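Local coordinates for protein heme peroxidase (Bacteroides thetaiotaomicron, PDB 2GVK) that probably acts as a heme peroxidase of the dye-decolorizing (DyP) family, using peroxide to oxidise substrates such as dyes, at residues V198-L203 / E209-R214; K151-F156 / G257-Y262; D74-L79 / L303-S308; P81-P86 / L312-E317; T236-D241 / T273-E278. All coordinates share one frame; numbering follows the deposited sequence.

Interaction 1 (V198-L203 / E209-R214); sequences VAWNAL and EKVIGR
The carbonyl oxygen of Trp200 is gripped by two donors: Leu203 N, at 3.1 Å from Trp200 O, and NE2 of the Gln208 side-chain amide. With the backbone held there, the indole carries the contact. Its CG stands anti to the backbone N (chi1 177°), which sends the six-membered ring across to the helix bearing Val211 and Ile212. Both residues meet the ring at its edge, near the plane, and neither lies over a face. Trp200 CZ3 touches Val211 CG1 at 3.8 Å, and Val211 CB lies in the ring plane. The neighbouring Trp200 CH2 is 4.0 Å from Ile212 CG1, and the Ile212 side chain crosses the indole at about a right angle. A looser touch, Leu203 CD1 to Val211 CG2 at 4.2 Å, rests on one of two modelled conformers of the leucine and is doubtful to that extent. The polar end of the indole looks elsewhere: Trp200 NE1 donates to Ile154 O, a bond that limits rotation of the ring. The contact thus joins helices 197-201 and 205-212 through the Trp200 ring, just after strand 186-195, with Phe295, ahead of strand 296-306, meeting Trp200 edge-to-face.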
# COMPACT_ATOMS: atom_id res chain seq x y z
N VAL A 198 -5.42 15.99 -32.28
CA VAL A 198 -5.11 17.36 -32.61
C VAL A 198 -6.40 18.19 -32.69
O VAL A 198 -6.51 19.23 -32.05
CB VAL A 198 -4.30 17.46 -33.92
CG1 VAL A 198 -4.18 18.89 -34.36
CG2 VAL A 198 -2.92 16.84 -33.72
N ALA A 199 -7.40 17.66 -33.37
CA ALA A 199 -8.69 18.34 -33.46
C ALA A 199 -9.37 18.44 -32.09
O ALA A 199 -9.97 19.45 -31.76
CB ALA A 199 -9.56 17.65 -34.43
N TRP A 200 -9.30 17.35 -31.31
CA TRP A 200 -9.92 17.31 -29.98
C TRP A 200 -9.31 18.35 -29.06
O TRP A 200 -10.02 19.08 -28.37
CB TRP A 200 -9.76 15.92 -29.38
CG TRP A 200 -10.30 15.79 -28.00
CD1 TRP A 200 -9.58 15.61 -26.87
CD2 TRP A 200 -11.69 15.82 -27.61
NE1 TRP A 200 -10.42 15.56 -25.79
CE2 TRP A 200 -11.72 15.65 -26.22
CE3 TRP A 200 -12.90 15.99 -28.30
CZ2 TRP A 200 -12.92 15.61 -25.50
CZ3 TRP A 200 -14.09 15.95 -27.58
CH2 TRP A 200 -14.09 15.79 -26.20
N ASN A 201 -7.99 18.42 -29.06
CA ASN A 201 -7.28 19.31 -28.16
C ASN A 201 -7.46 20.79 -28.56
O ASN A 201 -7.26 21.68 -27.76
CB ASN A 201 -5.78 18.95 -28.11
CG ASN A 201 -5.49 17.67 -27.30
OD1 ASN A 201 -6.25 17.30 -26.41
ND2 ASN A 201 -4.34 17.08 -27.54
N ALA A 202 -7.89 21.03 -29.79
CA ALA A 202 -8.14 22.37 -30.26
C ALA A 202 -9.49 22.91 -29.76
O ALA A 202 -9.76 24.12 -29.86
CB ALA A 202 -8.09 22.42 -31.80
N LEU A 203 -10.36 22.01 -29.26
CA LEU A 203 -11.66 22.41 -28.70
C LEU A 203 -11.51 22.99 -27.32
O LEU A 203 -10.83 22.40 -26.48
CB LEU A 203 -12.58 21.20 -28.59
CG LEU A 203 -13.27 20.69 -29.83
CD1 LEU A 203 -14.11 19.47 -29.44
CD2 LEU A 203 -14.15 21.79 -30.46
N GLU A 209 -17.02 19.42 -23.25
CA GLU A 209 -18.06 18.98 -22.32
C GLU A 209 -19.40 18.75 -23.02
O GLU A 209 -20.17 17.86 -22.64
CB GLU A 209 -18.21 20.00 -21.19
CG GLU A 209 -17.01 20.02 -20.26
CD GLU A 209 -17.10 21.07 -19.18
OE1 GLU A 209 -17.78 22.11 -19.40
OE2 GLU A 209 -16.44 20.90 -18.13
N LYS A 210 -19.66 19.54 -24.07
CA LYS A 210 -20.89 19.40 -24.86
C LYS A 210 -20.83 18.17 -25.75
O LYS A 210 -21.86 17.57 -26.05
CB LYS A 210 -21.14 20.63 -25.69
CG LYS A 210 -21.53 21.83 -24.83
CD LYS A 210 -22.00 22.97 -25.59
CE LYS A 210 -22.41 24.11 -24.64
NZ LYS A 210 -23.21 23.57 -23.45
N VAL A 211 -19.63 17.80 -26.18
CA VAL A 211 -19.44 16.57 -26.93
C VAL A 211 -19.66 15.31 -26.04
O VAL A 211 -20.25 14.32 -26.46
CB VAL A 211 -18.02 16.51 -27.57
CG1 VAL A 211 -17.78 15.14 -28.21
CG2 VAL A 211 -17.84 17.63 -28.57
N ILE A 212 -19.20 15.38 -24.78
CA ILE A 212 -19.24 14.24 -23.89
C ILE A 212 -20.55 14.17 -23.10
O ILE A 212 -21.16 13.11 -22.99
CB ILE A 212 -18.05 14.28 -22.90
CG1 ILE A 212 -16.72 14.25 -23.66
CG2 ILE A 212 -18.14 13.13 -21.89
CD1 ILE A 212 -16.52 13.04 -24.55
N GLY A 213 -21.00 15.31 -22.61
CA GLY A 213 -22.21 15.38 -21.79
C GLY A 213 -21.96 15.38 -20.28
O GLY A 213 -22.89 15.25 -19.49
N ARG A 214 -20.68 15.51 -19.88
CA ARG A 214 -20.31 15.62 -18.46
C ARG A 214 -19.25 16.70 -18.32
O ARG A 214 -18.58 17.06 -19.29
CB ARG A 214 -19.75 14.27 -17.92
CG ARG A 214 -20.59 13.04 -18.27
CD ARG A 214 -20.07 11.79 -17.61
NE ARG A 214 -20.30 11.82 -16.17
CZ ARG A 214 -21.37 11.31 -15.56
NH1 ARG A 214 -22.32 10.69 -16.26
NH2 ARG A 214 -21.50 11.41 -14.24

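Interaction 2 (K151-F156 / G257-Y262); sequences KAIIGF and GEYGTY
Ile153 sits in a type I turn from Ala152 to Gly155, closed by Gly155 N to Ala152 O at 2.9 Å, and its CA comes within 6.7 Å of Thr261 CA on strand 258-267. CB of Ile153 is directed at the strand. Ile153 CG2 and CD1 both press on Gly260 O, at 3.5 and 3.6 Å, and CD1 also reaches the ring edge of Tyr259 at CD2, 4.0 Å away and near the ring plane. CG1 anti to the backbone N (chi1 -157°) and an extended chi2 (165°) together carry CD1 that far. From Gly155 the sequence runs Gly-Phe-Val-Asp-Gly, consistent with the GXXDG heme-binding motif of DyP peroxidases, so the turn leads into it; the strand belongs to the C-terminal ferredoxin-like half and starts at a G1 bulge formed by Gly257 and Glu258 against Asn253. The one polar link is indirect. A water accepts from Ile153 N at 2.9 Å and also hydrogen-bonds Thr261 OG1 at 2.8 Å, an oxygen shared with His195 NE2. Tyr259 OH is hydrogen-bonded to Asp129 of a second subunit.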
# COMPACT_ATOMS: atom_id res chain seq x y z
N LYS A 151 -9.77 8.08 -16.34
CA LYS A 151 -10.03 8.88 -17.54
C LYS A 151 -9.87 8.07 -18.80
O LYS A 151 -8.99 7.21 -18.91
CB LYS A 151 -9.08 10.09 -17.60
CG LYS A 151 -9.22 11.06 -16.45
CD LYS A 151 -8.32 12.27 -16.67
CE LYS A 151 -8.01 13.03 -15.36
NZ LYS A 151 -9.25 13.50 -14.66
N ALA A 152 -10.72 8.35 -19.77
CA ALA A 152 -10.48 7.95 -21.12
C ALA A 152 -9.34 8.82 -21.67
O ALA A 152 -8.99 9.85 -21.09
CB ALA A 152 -11.74 8.11 -21.96
N ILE A 153 -8.79 8.42 -22.78
CA ILE A 153 -7.60 9.06 -23.30
C ILE A 153 -7.90 10.52 -23.77
O ILE A 153 -6.99 11.34 -23.89
CB ILE A 153 -6.99 8.20 -24.43
CG1 ILE A 153 -5.49 8.50 -24.61
CG2 ILE A 153 -7.76 8.37 -25.72
CD1 ILE A 153 -4.77 7.46 -25.42
N ILE A 154 -9.18 10.82 -23.98
CA ILE A 154 -9.64 12.19 -24.31
C ILE A 154 -9.75 13.11 -23.05
O ILE A 154 -10.18 14.25 -23.15
CB ILE A 154 -10.99 12.17 -25.04
CG1 ILE A 154 -12.00 11.34 -24.23
CG2 ILE A 154 -10.82 11.62 -26.41
CD1 ILE A 154 -13.39 11.69 -24.46
N GLY A 155 -9.40 12.57 -21.89
CA GLY A 155 -9.23 13.39 -20.67
C GLY A 155 -10.46 13.56 -19.84
O GLY A 155 -10.51 14.43 -18.98
N PHE A 156 -11.48 12.76 -20.12
CA PHE A 156 -12.71 12.76 -19.37
C PHE A 156 -12.83 11.42 -18.68
O PHE A 156 -12.55 10.40 -19.25
CB PHE A 156 -13.91 12.93 -20.30
CG PHE A 156 -14.19 14.35 -20.67
CD1 PHE A 156 -13.38 15.02 -21.59
CD2 PHE A 156 -15.27 15.02 -20.13
CE1 PHE A 156 -13.66 16.32 -21.95
CE2 PHE A 156 -15.55 16.31 -20.50
CZ PHE A 156 -14.72 16.97 -21.38
N GLY A 257 2.21 9.53 -32.78
CA GLY A 257 1.02 10.35 -32.67
C GLY A 257 -0.26 9.54 -32.68
O GLY A 257 -1.31 10.05 -33.07
N GLU A 258 -0.19 8.29 -32.22
CA GLU A 258 -1.35 7.36 -32.24
C GLU A 258 -2.00 7.29 -30.89
O GLU A 258 -1.38 6.85 -29.92
CB GLU A 258 -0.90 5.95 -32.66
CG GLU A 258 -2.05 4.90 -32.65
CD GLU A 258 -1.55 3.44 -32.69
OE1 GLU A 258 -0.33 3.21 -32.76
OE2 GLU A 258 -2.41 2.52 -32.65
N TYR A 259 -3.26 7.72 -30.82
CA TYR A 259 -4.03 7.72 -29.58
C TYR A 259 -5.34 7.03 -29.83
O TYR A 259 -6.05 7.36 -30.80
CB TYR A 259 -4.31 9.13 -29.11
CG TYR A 259 -3.07 9.94 -28.80
CD1 TYR A 259 -2.36 10.56 -29.80
CD2 TYR A 259 -2.65 10.12 -27.50
CE1 TYR A 259 -1.22 11.28 -29.53
CE2 TYR A 259 -1.53 10.88 -27.21
CZ TYR A 259 -0.82 11.45 -28.23
OH TYR A 259 0.33 12.18 -27.94
N GLY A 260 -5.68 6.08 -28.97
CA GLY A 260 -6.91 5.31 -29.16
C GLY A 260 -7.65 4.91 -27.90
O GLY A 260 -7.16 5.07 -26.78
N THR A 261 -8.88 4.45 -28.11
CA THR A 261 -9.72 3.89 -27.07
C THR A 261 -10.12 2.49 -27.51
O THR A 261 -10.58 2.29 -28.65
CB THR A 261 -11.00 4.73 -26.89
OG1 THR A 261 -10.68 5.98 -26.30
CG2 THR A 261 -12.00 4.01 -26.01
N TYR A 262 -9.90 1.51 -26.65
CA TYR A 262 -10.37 0.18 -26.90
C TYR A 262 -11.68 -0.01 -26.15
O TYR A 262 -11.70 -0.09 -24.92
CB TYR A 262 -9.31 -0.87 -26.45
CG TYR A 262 -9.47 -2.23 -27.12
CD1 TYR A 262 -10.51 -3.08 -26.76
CD2 TYR A 262 -8.60 -2.64 -28.14
CE1 TYR A 262 -10.68 -4.28 -27.38
CE2 TYR A 262 -8.77 -3.87 -28.76
CZ TYR A 262 -9.84 -4.67 -28.39
OH TYR A 262 -10.03 -5.91 -28.98
O HOH W 1 -9.67 5.87 -23.74

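Interaction 3 (D74-L79 / L303-S308); sequences DAWTRL and LFFVPS. With EDO (1,2-ethanediol), chain I.
A single T-shaped aromatic pair makes nearly the whole contact: Phe305 drives its edge into the face of Trp76. The centroid of the six-membered indole ring and that of the phenyl are 5.2 Å apart, with the planes at 84°. The CD2 and CE2 side of Phe305 does the touching, CD2 lying 3.6 Å from Trp76 CZ3 and CE2 3.7 Å from Trp76 CH2. Both side chains leave their backbones with CG anti to N, which extends each toward the other. Helix 73-79 follows strand 66-72, one of whose sheet neighbours is strand 296-306. These two adjacent strands form the seam between the ferredoxin-like halves, and the aromatic pair packs beside it. A bond from Trp76 NE1 to Gly84 O helps fix the turn of the indole. Against one face of Phe305, Pro307 N sits 4.0 Å above the plane, offset toward the rim. At the start of the helix Asp74 N donates to O1 of an ethanediol at 3.0 Å (159°), a molecule probably from the crystallisation liquor.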
# COMPACT_ATOMS: atom_id res chain seq x y z
N ASP A 74 -19.01 -17.50 -35.93
CA ASP A 74 -18.62 -18.60 -36.82
C ASP A 74 -17.79 -19.63 -36.09
O ASP A 74 -17.97 -20.85 -36.28
CB ASP A 74 -17.83 -18.07 -38.02
CG ASP A 74 -18.70 -17.34 -39.04
OD1 ASP A 74 -19.96 -17.36 -38.92
OD2 ASP A 74 -18.12 -16.75 -39.97
N ALA A 75 -16.85 -19.15 -35.26
CA ALA A 75 -15.96 -20.04 -34.50
C ALA A 75 -16.74 -20.95 -33.57
O ALA A 75 -16.41 -22.13 -33.43
CB ALA A 75 -14.96 -19.21 -33.70
N TRP A 76 -17.76 -20.41 -32.92
CA TRP A 76 -18.57 -21.19 -32.00
C TRP A 76 -19.17 -22.41 -32.71
O TRP A 76 -19.08 -23.52 -32.23
CB TRP A 76 -19.69 -20.33 -31.40
CG TRP A 76 -20.60 -21.10 -30.47
CD1 TRP A 76 -21.74 -21.81 -30.81
CD2 TRP A 76 -20.38 -21.35 -29.08
NE1 TRP A 76 -22.26 -22.43 -29.70
CE2 TRP A 76 -21.46 -22.16 -28.63
CE3 TRP A 76 -19.44 -20.90 -28.16
CZ2 TRP A 76 -21.57 -22.56 -27.28
CZ3 TRP A 76 -19.55 -21.35 -26.83
CH2 TRP A 76 -20.61 -22.16 -26.42
N THR A 77 -19.74 -22.18 -33.88
CA THR A 77 -20.39 -23.24 -34.62
C THR A 77 -19.36 -24.25 -35.15
O THR A 77 -19.61 -25.46 -35.16
CB THR A 77 -21.26 -22.65 -35.75
OG1 THR A 77 -22.43 -22.06 -35.17
CG2 THR A 77 -21.68 -23.71 -36.72
N ARG A 78 -18.20 -23.77 -35.55
CA ARG A 78 -17.12 -24.67 -35.98
C ARG A 78 -16.63 -25.56 -34.85
O ARG A 78 -16.49 -26.78 -35.01
CB ARG A 78 -15.95 -23.89 -36.54
CG ARG A 78 -14.76 -24.80 -36.82
CD ARG A 78 -13.53 -24.07 -37.22
NE ARG A 78 -12.38 -24.98 -37.25
CZ ARG A 78 -11.15 -24.60 -37.53
NH1 ARG A 78 -10.90 -23.34 -37.84
NH2 ARG A 78 -10.16 -25.49 -37.53
N LEU A 79 -16.36 -24.96 -33.70
CA LEU A 79 -15.78 -25.67 -32.58
C LEU A 79 -16.76 -26.58 -31.88
O LEU A 79 -16.38 -27.66 -31.43
CB LEU A 79 -15.21 -24.67 -31.54
CG LEU A 79 -14.03 -23.81 -31.97
CD1 LEU A 79 -13.87 -22.62 -31.07
CD2 LEU A 79 -12.74 -24.66 -32.01
N LEU A 303 -18.25 -9.21 -32.33
CA LEU A 303 -19.04 -9.79 -31.24
C LEU A 303 -18.49 -11.16 -30.82
O LEU A 303 -18.18 -12.01 -31.67
CB LEU A 303 -20.52 -9.95 -31.67
CG LEU A 303 -21.45 -10.67 -30.69
CD1 LEU A 303 -21.60 -9.90 -29.42
CD2 LEU A 303 -22.82 -10.91 -31.33
N PHE A 304 -18.40 -11.37 -29.52
CA PHE A 304 -18.03 -12.67 -28.96
C PHE A 304 -19.01 -13.09 -27.87
O PHE A 304 -19.60 -12.26 -27.19
CB PHE A 304 -16.60 -12.63 -28.34
CG PHE A 304 -15.51 -12.18 -29.29
CD1 PHE A 304 -15.24 -10.82 -29.46
CD2 PHE A 304 -14.72 -13.10 -29.95
CE1 PHE A 304 -14.19 -10.40 -30.29
CE2 PHE A 304 -13.71 -12.67 -30.84
CZ PHE A 304 -13.46 -11.32 -31.00
N PHE A 305 -19.14 -14.39 -27.70
CA PHE A 305 -19.89 -14.97 -26.63
C PHE A 305 -18.95 -15.49 -25.55
O PHE A 305 -18.05 -16.30 -25.83
CB PHE A 305 -20.79 -16.12 -27.14
CG PHE A 305 -21.43 -16.91 -26.05
CD1 PHE A 305 -22.31 -16.30 -25.17
CD2 PHE A 305 -21.16 -18.26 -25.90
CE1 PHE A 305 -22.90 -17.03 -24.14
CE2 PHE A 305 -21.76 -18.99 -24.87
CZ PHE A 305 -22.62 -18.38 -24.00
N VAL A 306 -19.19 -15.04 -24.33
CA VAL A 306 -18.42 -15.39 -23.18
C VAL A 306 -19.24 -16.37 -22.30
O VAL A 306 -20.18 -15.96 -21.60
CB VAL A 306 -18.12 -14.12 -22.36
CG1 VAL A 306 -17.31 -14.46 -21.07
CG2 VAL A 306 -17.39 -13.12 -23.20
N PRO A 307 -18.93 -17.67 -22.37
CA PRO A 307 -19.75 -18.64 -21.65
C PRO A 307 -19.56 -18.59 -20.14
O PRO A 307 -18.54 -18.13 -19.67
CB PRO A 307 -19.28 -20.02 -22.22
CG PRO A 307 -17.99 -19.76 -22.86
CD PRO A 307 -17.86 -18.30 -23.16
N SER A 308 -20.54 -19.07 -19.39
CA SER A 308 -20.37 -19.27 -17.98
C SER A 308 -19.18 -20.22 -17.78
O SER A 308 -18.81 -20.96 -18.68
CB SER A 308 -21.62 -19.87 -17.37
OG SER A 308 -21.78 -21.22 -17.79
C1 EDO I . -17.21 -14.31 -37.64
O1 EDO I . -18.40 -14.82 -37.02
C2 EDO I . -16.64 -13.10 -36.86
O2 EDO I . -16.34 -13.46 -35.50

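Interaction 4 (P81-P86 / L312-E317); sequences PDKGKP and LGELGE
Lys83 lays its aliphatic chain against Leu315, whose CD2 meets three successive methylenes of the lysine, Lys83 CG, CD and CE, at 3.8, 4.1 and 4.1 Å. The two side chains cross at a slant. Here the loop 81-86 packs on helix 309-315: the loop follows helix 73-79 of the N-terminal ferredoxin-like half, while 312-317 includes part of the last helix and the chain's C-terminus. The lysine gets its shape from two bends, at chi2 (-73°) and chi4 (-72°). The first brings the methylenes over the leucine; the second swings NZ toward the water on Glu314 O. Leu315 also packs on Trp76 and Phe80, which carries the apolar patch inward from a partly exposed lysine. The loop is tied to the N-terminal half by bonds of its own, from Lys85 NZ to Thr77 OG1 and to Ala73 O. No salt bridge forms across the contact, since Lys83 NZ stays 5.4 Å from Glu314 OE1, although the acidic neighbours may still stabilise its charge at long range. Glu314 O takes the N-H of Glu317 at 3.2 Å and one more donor, a water that accepts from Lys83 NZ at 3.0 Å and gives its own hydrogen to Glu314 O at 2.6 Å.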
# COMPACT_ATOMS: atom_id res chain seq x y z
N PRO A 81 -20.36 -27.70 -32.63
CA PRO A 81 -21.58 -27.87 -33.44
C PRO A 81 -22.80 -28.43 -32.69
O PRO A 81 -23.93 -28.24 -33.15
CB PRO A 81 -21.14 -28.85 -34.52
CG PRO A 81 -19.96 -29.54 -33.94
CD PRO A 81 -19.27 -28.54 -33.11
N ASP A 82 -22.59 -29.12 -31.58
CA ASP A 82 -23.70 -29.81 -30.91
C ASP A 82 -24.09 -29.19 -29.57
O ASP A 82 -24.91 -29.74 -28.86
CB ASP A 82 -23.34 -31.28 -30.72
CG ASP A 82 -23.44 -32.09 -32.03
OD1 ASP A 82 -23.36 -31.47 -33.12
OD2 ASP A 82 -23.62 -33.31 -31.96
N LYS A 83 -23.60 -27.99 -29.29
CA LYS A 83 -23.82 -27.34 -28.00
C LYS A 83 -24.95 -26.34 -28.04
O LYS A 83 -25.23 -25.66 -27.03
CB LYS A 83 -22.53 -26.65 -27.54
CG LYS A 83 -21.49 -27.59 -26.98
CD LYS A 83 -21.89 -28.11 -25.59
CE LYS A 83 -20.78 -28.98 -24.97
NZ LYS A 83 -20.67 -30.30 -25.65
N GLY A 84 -25.64 -26.25 -29.17
CA GLY A 84 -26.62 -25.20 -29.37
C GLY A 84 -25.90 -23.87 -29.58
O GLY A 84 -24.70 -23.84 -29.71
N LYS A 85 -26.64 -22.79 -29.58
CA LYS A 85 -26.05 -21.48 -29.81
C LYS A 85 -26.87 -20.41 -29.11
O LYS A 85 -28.09 -20.45 -29.15
CB LYS A 85 -25.97 -21.19 -31.31
CG LYS A 85 -24.95 -20.12 -31.71
CD LYS A 85 -24.60 -20.24 -33.20
CE LYS A 85 -23.48 -19.29 -33.62
NZ LYS A 85 -23.19 -19.38 -35.07
N PRO A 86 -26.19 -19.45 -28.44
CA PRO A 86 -26.93 -18.35 -27.83
C PRO A 86 -27.80 -17.63 -28.85
O PRO A 86 -27.40 -17.49 -30.01
CB PRO A 86 -25.82 -17.45 -27.31
CG PRO A 86 -24.68 -18.36 -27.08
CD PRO A 86 -24.75 -19.39 -28.14
N LEU A 312 -18.07 -23.38 -20.08
CA LEU A 312 -16.67 -23.41 -20.52
C LEU A 312 -16.01 -24.78 -20.20
O LEU A 312 -15.34 -25.35 -21.04
CB LEU A 312 -15.90 -22.29 -19.87
CG LEU A 312 -14.58 -21.96 -20.50
CD1 LEU A 312 -14.74 -21.55 -21.97
CD2 LEU A 312 -13.92 -20.85 -19.73
N GLY A 313 -16.24 -25.28 -19.00
CA GLY A 313 -15.74 -26.58 -18.61
C GLY A 313 -16.26 -27.69 -19.51
O GLY A 313 -15.52 -28.62 -19.87
N GLU A 314 -17.56 -27.64 -19.82
CA GLU A 314 -18.17 -28.63 -20.69
C GLU A 314 -17.57 -28.57 -22.07
O GLU A 314 -17.39 -29.58 -22.70
CB GLU A 314 -19.67 -28.41 -20.80
CG GLU A 314 -20.43 -28.74 -19.58
CD GLU A 314 -21.92 -28.55 -19.78
OE1 GLU A 314 -22.35 -28.27 -20.94
OE2 GLU A 314 -22.69 -28.71 -18.79
N LEU A 315 -17.33 -27.35 -22.55
CA LEU A 315 -16.73 -27.16 -23.85
C LEU A 315 -15.35 -27.84 -23.93
O LEU A 315 -14.97 -28.36 -24.99
CB LEU A 315 -16.58 -25.67 -24.17
CG LEU A 315 -17.88 -24.86 -24.25
CD1 LEU A 315 -17.56 -23.38 -24.48
CD2 LEU A 315 -18.82 -25.40 -25.32
N GLY A 316 -14.65 -27.89 -22.82
CA GLY A 316 -13.29 -28.42 -22.81
C GLY A 316 -13.20 -29.94 -22.68
O GLY A 316 -12.13 -30.50 -22.81
N GLU A 317 -14.32 -30.59 -22.42
CA GLU A 317 -14.32 -32.04 -22.18
C GLU A 317 -13.84 -32.86 -23.40
O GLU A 317 -14.27 -32.61 -24.53
CB GLU A 317 -15.71 -32.49 -21.76
CG GLU A 317 -16.13 -31.96 -20.42
CD GLU A 317 -17.53 -32.42 -20.02
OE1 GLU A 317 -18.04 -33.40 -20.63
OE2 GLU A 317 -18.11 -31.82 -19.08
O HOH W 2 -18.78 -31.49 -23.68

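Interaction 5 (T236-D241 / T273-E278); sequences TNIGDD and TRRMLE
Apolar packing dominates where Thr236 and Ile238, of the segment 236-241 that follows helix 232-235, press on helix 270-281, which lies against the sheet of the C-terminal ferredoxin-like half. Ile238 uses two branches. Its CG2 sits over the helix backbone, 3.7 Å from Met276 CA, while CD1 lies 3.8 Å from Arg275 CG, the two side chains crossing at about a right angle. CG1 of Ile238 lies between its own N and carbonyl carbon (chi1 66°), and this placement lets both branches face the helix. Thr236 runs alongside Met276, a selenomethionine modelled in two conformers; in one of them, and so with some doubt, Met276 CG is 3.8 Å from Thr236 CB. Polar contributions across the interface are slight. Arg275 meets Ile238 with CB, CG and CD; its NH1 is 6.9 Å from Asp240 OD2, too far for a salt bridge. Thr236 OG1, turned by chi1 of 60° into the place between backbone N and carbonyl carbon, is hydrogen-bonded to His232 O in helix 232-235.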
# COMPACT_ATOMS: atom_id res chain seq x y z
N THR A 236 -25.70 7.33 -26.05
CA THR A 236 -25.29 5.92 -25.68
C THR A 236 -26.07 5.35 -24.49
O THR A 236 -25.98 4.16 -24.20
CB THR A 236 -23.80 5.79 -25.37
OG1 THR A 236 -23.45 6.66 -24.27
CG2 THR A 236 -22.96 6.13 -26.58
N ASN A 237 -26.75 6.22 -23.76
CA ASN A 237 -27.64 5.79 -22.70
C ASN A 237 -28.99 5.69 -23.31
O ASN A 237 -29.66 6.67 -23.47
N ILE A 238 -29.37 4.47 -23.72
CA ILE A 238 -30.52 4.31 -24.61
C ILE A 238 -31.83 4.38 -23.88
O ILE A 238 -32.84 4.60 -24.50
CB ILE A 238 -30.46 2.99 -25.42
CG1 ILE A 238 -30.56 1.78 -24.52
CG2 ILE A 238 -29.18 2.95 -26.24
CD1 ILE A 238 -30.68 0.47 -25.29
N GLY A 239 -31.79 4.25 -22.56
CA GLY A 239 -32.98 4.45 -21.75
C GLY A 239 -33.69 3.16 -21.40
O GLY A 239 -33.22 2.08 -21.74
N ASP A 240 -34.83 3.29 -20.70
CA ASP A 240 -35.66 2.13 -20.26
C ASP A 240 -34.88 1.13 -19.39
O ASP A 240 -35.21 -0.06 -19.34
CB ASP A 240 -36.28 1.40 -21.47
CG ASP A 240 -37.39 2.23 -22.16
OD1 ASP A 240 -37.61 3.42 -21.76
OD2 ASP A 240 -38.05 1.68 -23.10
N ASP A 241 -33.89 1.65 -18.65
CA ASP A 241 -33.03 0.82 -17.82
C ASP A 241 -32.42 -0.36 -18.63
O ASP A 241 -32.36 -1.50 -18.16
CB ASP A 241 -33.79 0.30 -16.62
CG ASP A 241 -32.87 -0.04 -15.45
OD1 ASP A 241 -31.78 0.59 -15.33
OD2 ASP A 241 -33.22 -0.96 -14.65
N THR A 273 -26.54 -3.33 -26.86
CA THR A 273 -25.32 -2.81 -27.44
C THR A 273 -25.58 -2.35 -28.87
O THR A 273 -25.15 -1.27 -29.28
CB THR A 273 -24.21 -3.87 -27.44
OG1 THR A 273 -24.11 -4.44 -26.13
CG2 THR A 273 -22.86 -3.25 -27.85
N ARG A 274 -26.34 -3.14 -29.61
CA ARG A 274 -26.60 -2.81 -31.00
C ARG A 274 -27.46 -1.56 -31.10
O ARG A 274 -27.20 -0.71 -31.94
CB ARG A 274 -27.24 -3.97 -31.76
CG ARG A 274 -27.29 -3.67 -33.26
CD ARG A 274 -27.83 -4.78 -34.13
NE ARG A 274 -28.12 -4.26 -35.47
CZ ARG A 274 -27.21 -4.08 -36.44
NH1 ARG A 274 -25.95 -4.46 -36.26
NH2 ARG A 274 -27.58 -3.56 -37.60
N ARG A 275 -28.41 -1.38 -30.19
CA ARG A 275 -29.23 -0.17 -30.20
C ARG A 275 -28.40 1.07 -29.89
O ARG A 275 -28.59 2.13 -30.50
CB ARG A 275 -30.38 -0.30 -29.20
CG ARG A 275 -31.20 0.98 -29.03
CD ARG A 275 -32.70 0.75 -28.89
NE ARG A 275 -33.25 -0.03 -30.00
CZ ARG A 275 -34.54 -0.26 -30.17
NH1 ARG A 275 -35.43 0.23 -29.32
NH2 ARG A 275 -34.96 -0.98 -31.21
N MSE A 276 -27.46 0.93 -28.96
CA MSE A 276 -26.50 1.99 -28.63
C MSE A 276 -25.70 2.37 -29.88
O MSE A 276 -25.56 3.54 -30.21
CB MSE A 276 -25.56 1.50 -27.52
CG MSE A 276 -24.53 2.49 -27.09
SE MSE A 276 -23.13 1.66 -26.01
CE MSE A 276 -22.10 0.82 -27.48
N LEU A 277 -25.20 1.35 -30.58
CA LEU A 277 -24.44 1.58 -31.80
C LEU A 277 -25.29 2.26 -32.88
O LEU A 277 -24.80 3.12 -33.60
CB LEU A 277 -23.87 0.27 -32.33
CG LEU A 277 -22.78 -0.37 -31.48
CD1 LEU A 277 -22.54 -1.80 -31.94
CD2 LEU A 277 -21.50 0.42 -31.55
N GLU A 278 -26.55 1.84 -33.01
CA GLU A 278 -27.47 2.52 -33.96
C GLU A 278 -27.60 4.01 -33.59
O GLU A 278 -27.49 4.89 -34.46
CB GLU A 278 -28.83 1.87 -33.96
CG GLU A 278 -28.88 0.50 -34.62
CD GLU A 278 -30.25 -0.18 -34.46
OE1 GLU A 278 -31.16 0.43 -33.84
OE2 GLU A 278 -30.41 -1.34 -34.93

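The contacts form two touching pairs and one apart. Interactions 1 and 2 have centres 12 Å apart and join where Ile212 CD1 meets Ile154 CD1 at 3.4 Å, both within the C-terminal half. Interactions 3 and 4, 9 Å apart between centres, lie on the opposite side of the chain's centre and touch each other: Trp76 CZ3 lies 3.7 Å from Leu315 CD1, and Pro86 CG 3.7 Å from Phe305 CD1. Interaction 5 is about 22 Å from interactions 1 and 2 and 23 Å from interaction 3, centre to centre. Segment 151-156 of interaction 2 overlaps a GXXDG sequence consistent with the family's heme-binding motif; no heme is present in this structure.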